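Intracellular serine protease (Bacillus licheniformis, PDB 4ZOQ) is a subtilisin-like serine protease that cuts peptide bonds sequence-specifically and probably removes leader peptides from class II lanthipeptide precursors. Local coordinates at residues Asp44-Leu49 / Asp129-Ile134; His58-Ala63 / Leu247-Lys252; Tyr117-Ala122 / Lys153-Ala158; Ser212-Gln217 / Gly227-Glu232; Glu220-Ala225 / Tyr326-Val331. All blocks are in the same frame, centred on the assembly; numbering follows the deposited sequence.

Contact 1: residues Asp44-Leu49 / Asp129-Ile134; sequences DVKVAL and DGHEVI
Lys-46 bends at chi3 (-72°), bringing CE up to Asp-129 O, and Glu-132 folds at chi2 (96°), which turns CD back toward the backbone of Lys-46. The two folded chains mark the entry to a parallel strand pair in the central sheet of the subtilisin-like alpha/beta fold, where strand 46-51 lies between 102-110 and 133-136. NZ of Lys-46 donates to Asp-129 O at 2.6 Å, almost in line with the carbonyl. Asp-129 is the first residue past helix 116-128, whose end Gly-130 closes as the C-prime residue of a Schellman motif; a positive amine there would suit the helix dipole. On the other arm, Lys-46 N gives a nearly straight bond to Glu-132 OE1, 3.0 Å, on the syn side but 31° out of the carboxylate plane. The second oxygen, OE2, is salt-bridged to Arg-294 of helix 275-297, so both oxygens have work.

Beside the Lys-46 chain lies the His-131 imidazole, its nitrogens engaged by Ala-126 O and Thr-104 OG1. Lys-46 CD lies over one face toward the rim, and Ala-48 CB makes an off-centre CH-pi contact, 4.1 Å from the ring centroid. Further along, Val-47 and Val-133 stand side by side on the sheet face that carries helix 275-297. Ala-48 CB meets Ile-134 CG1 on the face packed by Ala-126. The strands are joined in regular fashion where Ala-48 N donates to Val-133 O at 2.8 Å.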
# COMPACT_ATOMS: atom_id res chain seq x y z
N ASP B 44 3.31 -10.95 -15.89
CA ASP B 44 3.19 -9.63 -16.55
C ASP B 44 2.03 -8.79 -16.02
O ASP B 44 1.68 -7.77 -16.61
CB ASP B 44 3.06 -9.79 -18.08
CG ASP B 44 1.79 -10.43 -18.49
OD1 ASP B 44 1.25 -11.19 -17.67
OD2 ASP B 44 1.34 -10.21 -19.62
N VAL B 45 1.39 -9.26 -14.95
CA VAL B 45 0.59 -8.37 -14.12
C VAL B 45 1.52 -7.81 -13.04
O VAL B 45 2.22 -8.56 -12.36
CB VAL B 45 -0.61 -9.09 -13.46
CG1 VAL B 45 -1.14 -8.28 -12.28
CG2 VAL B 45 -1.68 -9.40 -14.50
N LYS B 46 1.57 -6.49 -12.91
CA LYS B 46 2.57 -5.88 -12.02
C LYS B 46 1.90 -5.12 -10.87
O LYS B 46 0.98 -4.30 -11.10
CB LYS B 46 3.49 -4.93 -12.81
CG LYS B 46 4.37 -5.62 -13.84
CD LYS B 46 5.44 -4.69 -14.42
CE LYS B 46 4.84 -3.64 -15.36
NZ LYS B 46 5.92 -2.69 -15.78
N VAL B 47 2.36 -5.38 -9.66
CA VAL B 47 1.89 -4.69 -8.47
C VAL B 47 2.99 -3.77 -7.97
O VAL B 47 4.12 -4.21 -7.72
CB VAL B 47 1.48 -5.69 -7.34
CG1 VAL B 47 1.09 -4.95 -6.07
CG2 VAL B 47 0.34 -6.61 -7.82
N ALA B 48 2.68 -2.48 -7.88
CA ALA B 48 3.64 -1.50 -7.40
C ALA B 48 3.64 -1.45 -5.87
O ALA B 48 2.60 -1.32 -5.23
CB ALA B 48 3.35 -0.14 -7.97
N LEU B 49 4.82 -1.60 -5.30
CA LEU B 49 5.02 -1.62 -3.86
C LEU B 49 5.57 -0.29 -3.37
O LEU B 49 6.79 -0.12 -3.34
CB LEU B 49 5.99 -2.74 -3.50
CG LEU B 49 6.17 -2.94 -1.99
CD1 LEU B 49 5.11 -3.87 -1.45
CD2 LEU B 49 7.59 -3.42 -1.65
N ASP B 129 4.42 3.27 -15.76
CA ASP B 129 5.23 2.05 -15.95
C ASP B 129 4.42 0.78 -16.18
O ASP B 129 4.95 -0.32 -16.12
CB ASP B 129 6.13 1.82 -14.73
CG ASP B 129 7.10 2.96 -14.51
OD1 ASP B 129 7.39 3.69 -15.49
OD2 ASP B 129 7.56 3.15 -13.36
N GLY B 130 3.13 0.93 -16.38
CA GLY B 130 2.28 -0.18 -16.74
C GLY B 130 1.81 -1.08 -15.60
O GLY B 130 1.31 -2.16 -15.87
N HIS B 131 1.86 -0.59 -14.36
CA HIS B 131 1.36 -1.34 -13.20
C HIS B 131 -0.15 -1.28 -13.12
O HIS B 131 -0.74 -0.20 -13.14
CB HIS B 131 1.96 -0.78 -11.90
CG HIS B 131 3.42 -1.04 -11.76
ND1 HIS B 131 4.38 -0.28 -12.40
CD2 HIS B 131 4.09 -2.01 -11.09
CE1 HIS B 131 5.58 -0.76 -12.12
NE2 HIS B 131 5.43 -1.80 -11.32
N GLU B 132 -0.79 -2.44 -12.97
CA GLU B 132 -2.25 -2.49 -12.89
C GLU B 132 -2.78 -2.32 -11.46
O GLU B 132 -3.94 -1.95 -11.27
CB GLU B 132 -2.78 -3.79 -13.48
CG GLU B 132 -2.54 -4.02 -14.96
CD GLU B 132 -1.29 -4.85 -15.27
OE1 GLU B 132 -0.24 -4.75 -14.56
OE2 GLU B 132 -1.42 -5.69 -16.20
N VAL B 133 -1.92 -2.58 -10.48
CA VAL B 133 -2.26 -2.44 -9.07
C VAL B 133 -1.17 -1.70 -8.26
O VAL B 133 0.03 -1.94 -8.45
CB VAL B 133 -2.52 -3.81 -8.40
CG1 VAL B 133 -2.81 -3.62 -6.90
CG2 VAL B 133 -3.64 -4.56 -9.10
N ILE B 134 -1.60 -0.78 -7.40
CA ILE B 134 -0.70 -0.11 -6.47
C ILE B 134 -1.07 -0.38 -5.01
O ILE B 134 -2.24 -0.33 -4.60
CB ILE B 134 -0.67 1.43 -6.72
CG1 ILE B 134 -0.14 1.73 -8.13
CG2 ILE B 134 0.18 2.15 -5.66
CD1 ILE B 134 -0.31 3.16 -8.57

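Contact 2: residues His58-Ala63 / Leu247-Lys252; sequences HPDLKA and LTTYPK
Thr-249 lies over one face of the His-58 imidazole in the main apolar contact. Its CB makes a CH-pi approach 4.1 Å from the ring centroid, while CG2 reaches the CE1 corner of His-58 at 3.7 Å. Pro-59 CD lies over the opposite face of the same ring, toward the rim, 3.2 Å above the plane. Leu-61 CD1 also packs against Thr-249 OG1, whose hydrogen bond goes to Thr-88 O.

Polar contacts run round the ring edge. Tyr-250 O sits in the ring plane, 3.1 Å from His-58 CD2. Asp-60 N donates to His-58 ND1 in that plane, 3.1 Å away, and NE2 bonds to Gly-268 O; an acceptor at one nitrogen and a donor at the other are consistent with a neutral ring.

The contact joins the loop that follows strand 46-51 to strand 246-249, which pairs antiparallel with 269-272 near the subtilase active site: the Tyr-250 side chain is about 7 Å from that of His-86, the predicted charge-relay histidine. Asp-60 ties in the same strand pair, its OD2 bonding to Tyr-269 OH.

Charge plays a lesser part. Lys-252 bends at chi3 (79°), turning CE back toward the His-58 backbone. NZ comes within 4.0 Å of Pro-59 CD and makes a long, weak ion pair with Asp-57.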
# COMPACT_ATOMS: atom_id res chain seq x y z
N HIS B 58 15.42 -12.14 -1.34
CA HIS B 58 14.69 -13.02 -0.43
C HIS B 58 14.22 -14.24 -1.22
O HIS B 58 13.66 -14.09 -2.31
CB HIS B 58 13.50 -12.30 0.23
CG HIS B 58 12.89 -13.05 1.38
ND1 HIS B 58 12.12 -14.19 1.20
CD2 HIS B 58 12.95 -12.85 2.72
CE1 HIS B 58 11.73 -14.64 2.38
NE2 HIS B 58 12.21 -13.84 3.32
N PRO B 59 14.48 -15.45 -0.69
CA PRO B 59 14.17 -16.71 -1.40
C PRO B 59 12.74 -16.76 -1.92
O PRO B 59 12.48 -17.26 -3.02
CB PRO B 59 14.38 -17.79 -0.33
CG PRO B 59 15.26 -17.17 0.68
CD PRO B 59 14.97 -15.69 0.68
N ASP B 60 11.82 -16.20 -1.15
CA ASP B 60 10.42 -16.25 -1.53
C ASP B 60 10.03 -15.16 -2.53
O ASP B 60 9.09 -15.34 -3.30
CB ASP B 60 9.55 -16.17 -0.29
CG ASP B 60 9.75 -17.34 0.64
OD1 ASP B 60 9.98 -18.47 0.14
OD2 ASP B 60 9.69 -17.13 1.86
N LEU B 61 10.78 -14.06 -2.55
CA LEU B 61 10.35 -12.90 -3.35
C LEU B 61 11.16 -12.71 -4.64
O LEU B 61 10.66 -12.13 -5.59
CB LEU B 61 10.44 -11.62 -2.50
CG LEU B 61 9.73 -11.74 -1.15
CD1 LEU B 61 9.88 -10.46 -0.28
CD2 LEU B 61 8.26 -12.15 -1.32
N LYS B 62 12.40 -13.20 -4.69
CA LYS B 62 13.28 -12.90 -5.83
C LYS B 62 12.70 -13.34 -7.20
O LYS B 62 12.89 -12.63 -8.18
CB LYS B 62 14.68 -13.49 -5.62
CG LYS B 62 14.76 -14.99 -5.51
CD LYS B 62 16.19 -15.42 -5.23
CE LYS B 62 16.35 -16.95 -5.10
NZ LYS B 62 16.48 -17.61 -6.44
N ALA B 63 11.98 -14.46 -7.28
CA ALA B 63 11.39 -14.89 -8.57
C ALA B 63 10.35 -13.92 -9.16
O ALA B 63 10.10 -13.96 -10.38
CB ALA B 63 10.75 -16.27 -8.44
N LEU B 247 2.37 -14.48 9.97
CA LEU B 247 3.75 -14.58 9.51
C LEU B 247 4.00 -13.59 8.36
O LEU B 247 3.14 -13.36 7.51
CB LEU B 247 4.09 -16.01 9.07
CG LEU B 247 5.59 -16.34 9.09
CD1 LEU B 247 6.10 -16.29 10.51
CD2 LEU B 247 5.90 -17.70 8.48
N THR B 248 5.20 -13.04 8.33
CA THR B 248 5.66 -12.15 7.27
C THR B 248 7.03 -12.59 6.74
O THR B 248 7.86 -13.17 7.47
CB THR B 248 5.81 -10.70 7.78
OG1 THR B 248 6.78 -10.66 8.85
CG2 THR B 248 4.51 -10.17 8.29
N THR B 249 7.28 -12.29 5.48
CA THR B 249 8.64 -12.39 4.98
C THR B 249 9.38 -11.18 5.51
O THR B 249 8.88 -10.05 5.48
CB THR B 249 8.70 -12.46 3.45
OG1 THR B 249 7.85 -11.45 2.91
CG2 THR B 249 8.22 -13.81 2.95
N TYR B 250 10.57 -11.44 6.01
CA TYR B 250 11.38 -10.42 6.67
C TYR B 250 12.77 -10.51 6.03
O TYR B 250 13.17 -11.61 5.60
CB TYR B 250 11.40 -10.66 8.17
CG TYR B 250 11.76 -9.46 9.01
CD1 TYR B 250 10.93 -8.33 9.05
CD2 TYR B 250 12.90 -9.47 9.82
CE1 TYR B 250 11.25 -7.23 9.82
CE2 TYR B 250 13.22 -8.38 10.60
CZ TYR B 250 12.40 -7.26 10.60
OH TYR B 250 12.73 -6.19 11.38
N PRO B 251 13.47 -9.36 5.86
CA PRO B 251 14.77 -9.38 5.16
C PRO B 251 15.69 -10.47 5.72
O PRO B 251 15.96 -10.51 6.91
CB PRO B 251 15.32 -7.98 5.41
CG PRO B 251 14.11 -7.12 5.62
CD PRO B 251 13.13 -8.01 6.35
N LYS B 252 16.13 -11.36 4.85
CA LYS B 252 16.77 -12.58 5.31
C LYS B 252 18.08 -12.28 6.06
O LYS B 252 18.46 -13.03 6.96
CB LYS B 252 17.03 -13.51 4.13
CG LYS B 252 18.45 -13.47 3.65
CD LYS B 252 18.64 -14.06 2.26
CE LYS B 252 18.23 -13.08 1.19
NZ LYS B 252 18.33 -13.77 -0.12

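Contact 3: residues Tyr117-Ala122 / Lys153-Ala158; sequences YNIMKA and KAYQRA
Met-120 is the bump of this helix pair, and the hollow it fills is lined by Ala-154, Tyr-155 and Ala-158. The alanines form the shallow wall that takes the Met-120 chain; the helix axes are 9.6 Å apart and cross at 19°. Met-120 SD settles against Ala-154 CB at 3.7 Å, while at the foot of the side chain its CB meets Ala-158 CB. The tyrosine ring forms the hollow's other wall. Met-120 CG lies over its face in a CH-pi contact, 3.8 Å above the plane and offset toward the rim. CE of Met-120 curls back to Tyr-155 CD1, also 3.8 Å away, and the sulfur approaches obliquely, giving a Met-aromatic contact.

Ile-119 fills in at the ring edge, where its CG2 comes 3.0 Å from Tyr-155 OH. That hydroxyl is buried with no polar partner in the model. Lys-121 and Arg-157 bind a neighbouring chain, probably the cleaved propeptide, through a salt bridge to Asp-56 and a hydrogen bond to Ile-61 O of that chain. Helices 116-128 and 146-164 lie in the connections from 102-110 (by way of 113-114) to 133-136 and from 133-136 to 168-172, successive beta-alpha-beta crossovers typical of the subtilisin fold.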
# COMPACT_ATOMS: atom_id res chain seq x y z
N TYR B 117 5.01 13.72 -0.85
CA TYR B 117 5.41 14.12 -2.20
C TYR B 117 5.99 12.92 -2.95
O TYR B 117 5.64 12.67 -4.10
CB TYR B 117 6.45 15.25 -2.14
CG TYR B 117 7.01 15.65 -3.48
CD1 TYR B 117 6.32 16.52 -4.31
CD2 TYR B 117 8.22 15.11 -3.95
CE1 TYR B 117 6.82 16.88 -5.54
CE2 TYR B 117 8.73 15.48 -5.20
CZ TYR B 117 8.01 16.36 -5.99
OH TYR B 117 8.47 16.74 -7.23
N ASN B 118 6.90 12.20 -2.32
CA ASN B 118 7.44 11.02 -3.00
C ASN B 118 6.41 9.91 -3.23
O ASN B 118 6.56 9.12 -4.16
CB ASN B 118 8.67 10.48 -2.27
CG ASN B 118 9.90 11.28 -2.60
OD1 ASN B 118 9.97 11.92 -3.65
ND2 ASN B 118 10.89 11.25 -1.71
N ILE B 119 5.37 9.85 -2.39
CA ILE B 119 4.35 8.84 -2.58
C ILE B 119 3.60 9.15 -3.87
O ILE B 119 3.33 8.26 -4.69
CB ILE B 119 3.38 8.75 -1.39
CG1 ILE B 119 4.15 8.38 -0.12
CG2 ILE B 119 2.28 7.72 -1.68
CD1 ILE B 119 3.33 8.41 1.12
N MET B 120 3.26 10.43 -4.03
CA MET B 120 2.56 10.88 -5.23
C MET B 120 3.40 10.63 -6.49
O MET B 120 2.89 10.14 -7.50
CB MET B 120 2.23 12.38 -5.14
CG MET B 120 1.40 12.74 -3.95
SD MET B 120 0.79 14.45 -4.01
CE MET B 120 0.87 14.85 -2.26
N LYS B 121 4.69 10.94 -6.40
CA LYS B 121 5.56 10.76 -7.55
C LYS B 121 5.64 9.28 -7.91
O LYS B 121 5.58 8.93 -9.09
CB LYS B 121 6.95 11.31 -7.27
CG LYS B 121 7.83 11.34 -8.50
CD LYS B 121 9.22 11.82 -8.10
CE LYS B 121 9.34 13.32 -8.23
NZ LYS B 121 10.63 13.82 -7.71
N ALA B 122 5.75 8.44 -6.89
CA ALA B 122 5.78 7.00 -7.11
C ALA B 122 4.45 6.52 -7.70
O ALA B 122 4.42 5.67 -8.60
CB ALA B 122 6.08 6.26 -5.82
N LYS B 153 -5.34 18.08 -2.03
CA LYS B 153 -5.72 18.41 -3.40
C LYS B 153 -4.74 17.79 -4.39
O LYS B 153 -5.13 17.25 -5.43
CB LYS B 153 -5.77 19.93 -3.57
CG LYS B 153 -6.14 20.43 -4.95
CD LYS B 153 -6.22 21.94 -4.92
CE LYS B 153 -6.74 22.51 -6.22
NZ LYS B 153 -6.68 24.00 -6.14
N ALA B 154 -3.46 17.89 -4.05
CA ALA B 154 -2.40 17.31 -4.86
C ALA B 154 -2.54 15.81 -4.89
O ALA B 154 -2.43 15.16 -5.94
CB ALA B 154 -1.03 17.70 -4.28
N TYR B 155 -2.82 15.28 -3.71
CA TYR B 155 -2.81 13.85 -3.49
C TYR B 155 -3.99 13.24 -4.25
O TYR B 155 -3.90 12.15 -4.82
CB TYR B 155 -2.95 13.57 -2.01
CG TYR B 155 -2.10 12.47 -1.54
CD1 TYR B 155 -1.47 12.56 -0.30
CD2 TYR B 155 -1.78 11.42 -2.38
CE1 TYR B 155 -0.66 11.56 0.14
CE2 TYR B 155 -0.96 10.41 -1.96
CZ TYR B 155 -0.40 10.49 -0.69
OH TYR B 155 0.44 9.52 -0.22
N GLN B 156 -5.07 14.01 -4.30
CA GLN B 156 -6.28 13.61 -5.00
C GLN B 156 -6.04 13.56 -6.51
O GLN B 156 -6.62 12.73 -7.22
CB GLN B 156 -7.43 14.55 -4.63
CG GLN B 156 -8.79 14.12 -5.13
CD GLN B 156 -9.20 12.74 -4.60
OE1 GLN B 156 -9.50 12.56 -3.41
NE2 GLN B 156 -9.21 11.76 -5.50
N ARG B 157 -5.15 14.41 -7.01
CA ARG B 157 -4.88 14.42 -8.44
C ARG B 157 -4.12 13.18 -8.83
O ARG B 157 -4.40 12.58 -9.85
CB ARG B 157 -4.08 15.66 -8.83
CG ARG B 157 -4.84 16.96 -8.84
CD ARG B 157 -3.93 18.08 -9.32
NE ARG B 157 -4.59 19.38 -9.28
CZ ARG B 157 -4.03 20.52 -9.67
NH1 ARG B 157 -2.78 20.54 -10.11
NH2 ARG B 157 -4.73 21.65 -9.62
N ALA B 158 -3.20 12.76 -7.96
CA ALA B 158 -2.48 11.51 -8.17
C ALA B 158 -3.45 10.33 -8.23
O ALA B 158 -3.35 9.47 -9.11
CB ALA B 158 -1.46 11.30 -7.05

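Contact 4: residues Ser212-Gln217 / Gly227-Glu232; sequences SPYSNQ and GGYLGE
The type I turn Ser-212 to Ser-215 packs against the Gly-227 to Glu-232 loop, two connections that flank the edge strand 221-226 of the subtilase domain beside the active site: the Tyr-214 side chain is about 8 Å from that of Ser-276, the predicted nucleophile. Tyr-214 takes the crowded position about CB (chi1 57°), which points CG toward the 227-232 loop. Its hydroxyl donates to Gly-228 O at 2.9 Å. An edge of the same ring is turned to the face of Tyr-229 in an offset edge-to-face pair, planes 60° apart and centroids 5.2 Å apart. The nearest carbons are Tyr-214 CD2 and Tyr-229 CD1, 3.3 Å apart.

Pro-213 CG adds an apolar touch on Tyr-229 CD2 at 3.8 Å, while Leu-230 CB stands over the centre of the Tyr-229 ring. Tyr-273 lies against both tyrosines, and Tyr-229 OH is tied to Asp-235.

Ser-212 OG also lies 3.2 Å from Gly-228 O, though its proton has another acceptor within reach. With Ser-204 OG bonded to both hydroxyls, the buried polar cluster pins the hydroxyl end of Tyr-214 and gives the Gly-228 carbonyl a donor.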
# COMPACT_ATOMS: atom_id res chain seq x y z
N SER B 212 -9.56 -6.12 14.14
CA SER B 212 -8.36 -5.93 14.95
C SER B 212 -8.60 -4.65 15.73
O SER B 212 -9.13 -3.69 15.18
CB SER B 212 -7.10 -5.81 14.10
OG SER B 212 -6.86 -6.99 13.31
N PRO B 213 -8.26 -4.64 17.02
CA PRO B 213 -8.52 -3.48 17.89
C PRO B 213 -7.87 -2.18 17.40
O PRO B 213 -8.40 -1.10 17.65
CB PRO B 213 -7.91 -3.89 19.24
CG PRO B 213 -7.87 -5.42 19.20
CD PRO B 213 -7.68 -5.79 17.75
N TYR B 214 -6.73 -2.29 16.73
CA TYR B 214 -6.00 -1.11 16.27
C TYR B 214 -6.58 -0.57 14.96
O TYR B 214 -6.26 0.52 14.53
CB TYR B 214 -4.53 -1.45 16.08
CG TYR B 214 -4.32 -2.60 15.13
CD1 TYR B 214 -4.40 -2.40 13.76
CD2 TYR B 214 -4.04 -3.90 15.59
CE1 TYR B 214 -4.24 -3.43 12.87
CE2 TYR B 214 -3.85 -4.96 14.68
CZ TYR B 214 -3.96 -4.70 13.31
OH TYR B 214 -3.80 -5.67 12.35
N SER B 215 -7.41 -1.36 14.31
CA SER B 215 -7.81 -1.00 12.97
C SER B 215 -8.70 0.27 12.92
O SER B 215 -9.74 0.33 13.54
CB SER B 215 -8.52 -2.18 12.33
OG SER B 215 -8.73 -1.97 10.96
N ASN B 216 -8.24 1.29 12.21
CA ASN B 216 -9.04 2.49 11.99
C ASN B 216 -10.36 2.15 11.32
O ASN B 216 -10.41 1.27 10.45
CB ASN B 216 -8.27 3.53 11.13
CG ASN B 216 -7.20 4.28 11.92
OD1 ASN B 216 -7.20 4.30 13.15
ND2 ASN B 216 -6.29 4.92 11.21
N GLN B 217 -11.41 2.87 11.71
CA GLN B 217 -12.76 2.63 11.24
C GLN B 217 -13.28 3.91 10.63
O GLN B 217 -12.76 4.98 10.93
CB GLN B 217 -13.65 2.18 12.41
CG GLN B 217 -13.10 0.95 13.12
CD GLN B 217 -13.96 0.44 14.27
OE1 GLN B 217 -15.05 0.94 14.53
NE2 GLN B 217 -13.49 -0.61 14.95
N GLY B 227 -5.13 -9.26 9.21
CA GLY B 227 -3.85 -8.72 9.63
C GLY B 227 -3.49 -9.04 11.08
O GLY B 227 -2.46 -8.57 11.57
N GLY B 228 -4.38 -9.72 11.82
CA GLY B 228 -4.00 -10.25 13.11
C GLY B 228 -3.76 -9.22 14.20
O GLY B 228 -3.96 -8.02 13.99
N TYR B 229 -3.43 -9.71 15.39
CA TYR B 229 -2.97 -8.83 16.44
C TYR B 229 -2.23 -9.65 17.49
O TYR B 229 -2.04 -10.86 17.33
CB TYR B 229 -4.11 -8.02 17.06
CG TYR B 229 -3.63 -6.92 18.02
CD1 TYR B 229 -2.60 -6.04 17.67
CD2 TYR B 229 -4.27 -6.72 19.25
CE1 TYR B 229 -2.19 -5.02 18.54
CE2 TYR B 229 -3.89 -5.70 20.10
CZ TYR B 229 -2.84 -4.85 19.75
OH TYR B 229 -2.48 -3.86 20.63
N LEU B 230 -1.79 -8.99 18.54
CA LEU B 230 -1.04 -9.64 19.60
C LEU B 230 -1.97 -10.57 20.38
O LEU B 230 -1.52 -11.60 20.90
CB LEU B 230 -0.44 -8.58 20.53
CG LEU B 230 0.64 -7.67 19.94
CD1 LEU B 230 0.77 -6.40 20.75
CD2 LEU B 230 1.97 -8.42 19.88
N GLY B 231 -3.27 -10.27 20.39
CA GLY B 231 -4.25 -11.12 21.05
C GLY B 231 -5.61 -10.51 20.88
O GLY B 231 -5.69 -9.32 20.60
N GLU B 232 -6.68 -11.28 21.10
CA GLU B 232 -8.03 -10.73 20.91
C GLU B 232 -8.35 -9.67 21.93
O GLU B 232 -9.08 -8.71 21.65
CB GLU B 232 -9.10 -11.81 21.04
CG GLU B 232 -9.32 -12.67 19.84
CD GLU B 232 -10.16 -12.01 18.77
OE1 GLU B 232 -11.02 -11.14 19.09
OE2 GLU B 232 -10.02 -12.43 17.61

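Contact 5: residues Glu220-Ala225 / Tyr326-Val331; sequences EIEFTA and YGYGEV
Phe-223 and Tyr-328 meet at an oblique angle, with ring planes at 47° and centroids 5.8 Å apart. Phe-223 CE1 touches Tyr-328 CB at 4.0 Å, and Tyr-328 CD2 lies over the phenylalanine face. Val-331 CG2 approaches the same ring obliquely, 3.6 Å from Phe-223 CD1, while Gly-329 O sits at the ring edge, in plane.

Glu-222 runs alongside Tyr-328, pointing the same way. Its extended chain (chi2 -160°) carries the carboxylate to the tyrosine edge, where OE1 lies 3.6 Å from Tyr-328 CE2 with the two planes 72° apart. Thr-224 crosses Glu-330 obliquely, CG2 to CB at 3.9 Å.

The backbones are joined too: the type II' turn Tyr-326 to Gly-329 docks along strand 221-226, the outermost strand of the central sheet on this side. Tyr-328 N donates to Glu-222 O at 2.7 Å, Thr-224 N to Gly-329 O at 2.9 Å, and Val-331 N to Thr-224 O. Gly-327 has positive phi and lies hard against the strand, with Ile-221 O 3.2 Å from its CA.

Outside partners hold both side chains of the Glu-222 and Tyr-328 pair: Glu-222 OE1 bonds to His-307 NE2, and Lys-322 makes a cation-pi contact with the Tyr-328 ring. Thr-224 OG1, by contrast, is buried here with no polar partner in the model, so this threonine serves the contact through packing and its backbone.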
# COMPACT_ATOMS: atom_id res chain seq x y z
N GLU B 220 -14.86 5.51 5.06
CA GLU B 220 -13.86 5.29 4.02
C GLU B 220 -13.41 3.84 3.91
O GLU B 220 -12.96 3.44 2.85
CB GLU B 220 -12.62 6.17 4.24
CG GLU B 220 -11.70 5.69 5.35
CD GLU B 220 -10.39 6.48 5.42
OE1 GLU B 220 -10.47 7.73 5.57
OE2 GLU B 220 -9.30 5.86 5.34
N ILE B 221 -13.54 3.05 4.99
CA ILE B 221 -13.13 1.65 4.96
C ILE B 221 -13.94 0.91 3.90
O ILE B 221 -15.18 0.98 3.92
CB ILE B 221 -13.36 0.94 6.27
CG1 ILE B 221 -12.79 1.69 7.47
CG2 ILE B 221 -12.83 -0.51 6.17
CD1 ILE B 221 -11.32 1.79 7.52
N GLU B 222 -13.27 0.23 2.97
CA GLU B 222 -13.99 -0.50 1.93
C GLU B 222 -13.91 -1.99 2.10
O GLU B 222 -14.85 -2.71 1.76
CB GLU B 222 -13.47 -0.16 0.54
CG GLU B 222 -13.91 1.18 0.08
CD GLU B 222 -13.83 1.32 -1.40
OE1 GLU B 222 -14.42 0.45 -2.08
OE2 GLU B 222 -13.17 2.26 -1.88
N PHE B 223 -12.75 -2.44 2.58
CA PHE B 223 -12.53 -3.85 2.78
C PHE B 223 -11.70 -4.08 4.02
O PHE B 223 -11.08 -3.19 4.58
CB PHE B 223 -11.82 -4.51 1.62
CG PHE B 223 -12.55 -4.44 0.33
CD1 PHE B 223 -13.64 -5.27 0.09
CD2 PHE B 223 -12.10 -3.60 -0.69
CE1 PHE B 223 -14.29 -5.23 -1.11
CE2 PHE B 223 -12.74 -3.56 -1.90
CZ PHE B 223 -13.85 -4.37 -2.12
N THR B 224 -11.66 -5.34 4.38
CA THR B 224 -10.90 -5.83 5.48
C THR B 224 -10.09 -7.06 5.03
O THR B 224 -10.43 -7.71 4.03
CB THR B 224 -11.91 -6.08 6.64
OG1 THR B 224 -11.79 -5.04 7.62
CG2 THR B 224 -11.76 -7.37 7.25
N ALA B 225 -8.98 -7.33 5.71
CA ALA B 225 -8.24 -8.56 5.46
C ALA B 225 -7.55 -9.02 6.75
O ALA B 225 -7.34 -8.21 7.66
CB ALA B 225 -7.23 -8.38 4.32
N TYR B 326 -15.98 -2.80 8.87
CA TYR B 326 -15.46 -3.74 7.89
C TYR B 326 -15.58 -3.27 6.45
O TYR B 326 -15.15 -3.98 5.56
CB TYR B 326 -16.21 -5.08 7.99
CG TYR B 326 -16.12 -5.70 9.34
CD1 TYR B 326 -15.04 -6.51 9.69
CD2 TYR B 326 -17.12 -5.47 10.28
CE1 TYR B 326 -14.98 -7.06 10.93
CE2 TYR B 326 -17.06 -6.02 11.52
CZ TYR B 326 -15.99 -6.81 11.84
OH TYR B 326 -15.92 -7.35 13.09
N GLY B 327 -16.23 -2.14 6.20
CA GLY B 327 -16.53 -1.77 4.82
C GLY B 327 -17.45 -2.82 4.18
O GLY B 327 -18.35 -3.34 4.84
N TYR B 328 -17.19 -3.18 2.93
CA TYR B 328 -17.98 -4.24 2.28
C TYR B 328 -17.71 -5.59 2.91
O TYR B 328 -18.41 -6.55 2.62
CB TYR B 328 -17.68 -4.32 0.78
CG TYR B 328 -18.10 -3.12 -0.00
CD1 TYR B 328 -19.45 -2.83 -0.19
CD2 TYR B 328 -17.17 -2.24 -0.54
CE1 TYR B 328 -19.86 -1.73 -0.90
CE2 TYR B 328 -17.57 -1.12 -1.25
CZ TYR B 328 -18.92 -0.87 -1.43
OH TYR B 328 -19.34 0.24 -2.13
N GLY B 329 -16.65 -5.69 3.71
CA GLY B 329 -16.35 -6.93 4.42
C GLY B 329 -14.95 -7.49 4.16
O GLY B 329 -14.06 -6.83 3.58
N GLU B 330 -14.76 -8.74 4.58
CA GLU B 330 -13.46 -9.38 4.45
C GLU B 330 -13.26 -10.00 3.09
O GLU B 330 -14.09 -10.80 2.62
CB GLU B 330 -13.29 -10.46 5.50
CG GLU B 330 -11.93 -11.13 5.48
CD GLU B 330 -11.82 -12.12 6.61
OE1 GLU B 330 -12.71 -12.08 7.47
OE2 GLU B 330 -10.84 -12.90 6.68
N VAL B 331 -12.19 -9.56 2.43
CA VAL B 331 -11.76 -10.12 1.16
C VAL B 331 -11.26 -11.56 1.31
O VAL B 331 -10.50 -11.87 2.20
CB VAL B 331 -10.64 -9.25 0.52
CG1 VAL B 331 -9.97 -10.00 -0.65
CG2 VAL B 331 -11.23 -7.94 0.06

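In the fold
From the N terminus, contact 1 opens on strand 46-51 and contact 2 in the loop after it. Contact 3 opens on helix 116-128 before 129-134 closes contact 1, so contact 1 crosses both. Residues 153-158 close contact 3, joining two helices. Contact 4 opens at 212-217 and contact 5 at 220-225; 227-232 closes contact 4, which joins the loops flanking strand 221-226. These two cross, and touch where Asn-216 O meets Ile-221 CD1. Residues 247-252 close contact 2, tying its loop to strand 246-249, with contacts 3 and 4 nested inside. Last, 326-331 closes contact 5, which crosses contact 2. Contacts 1 and 5 bind the middle and edge of one sheet.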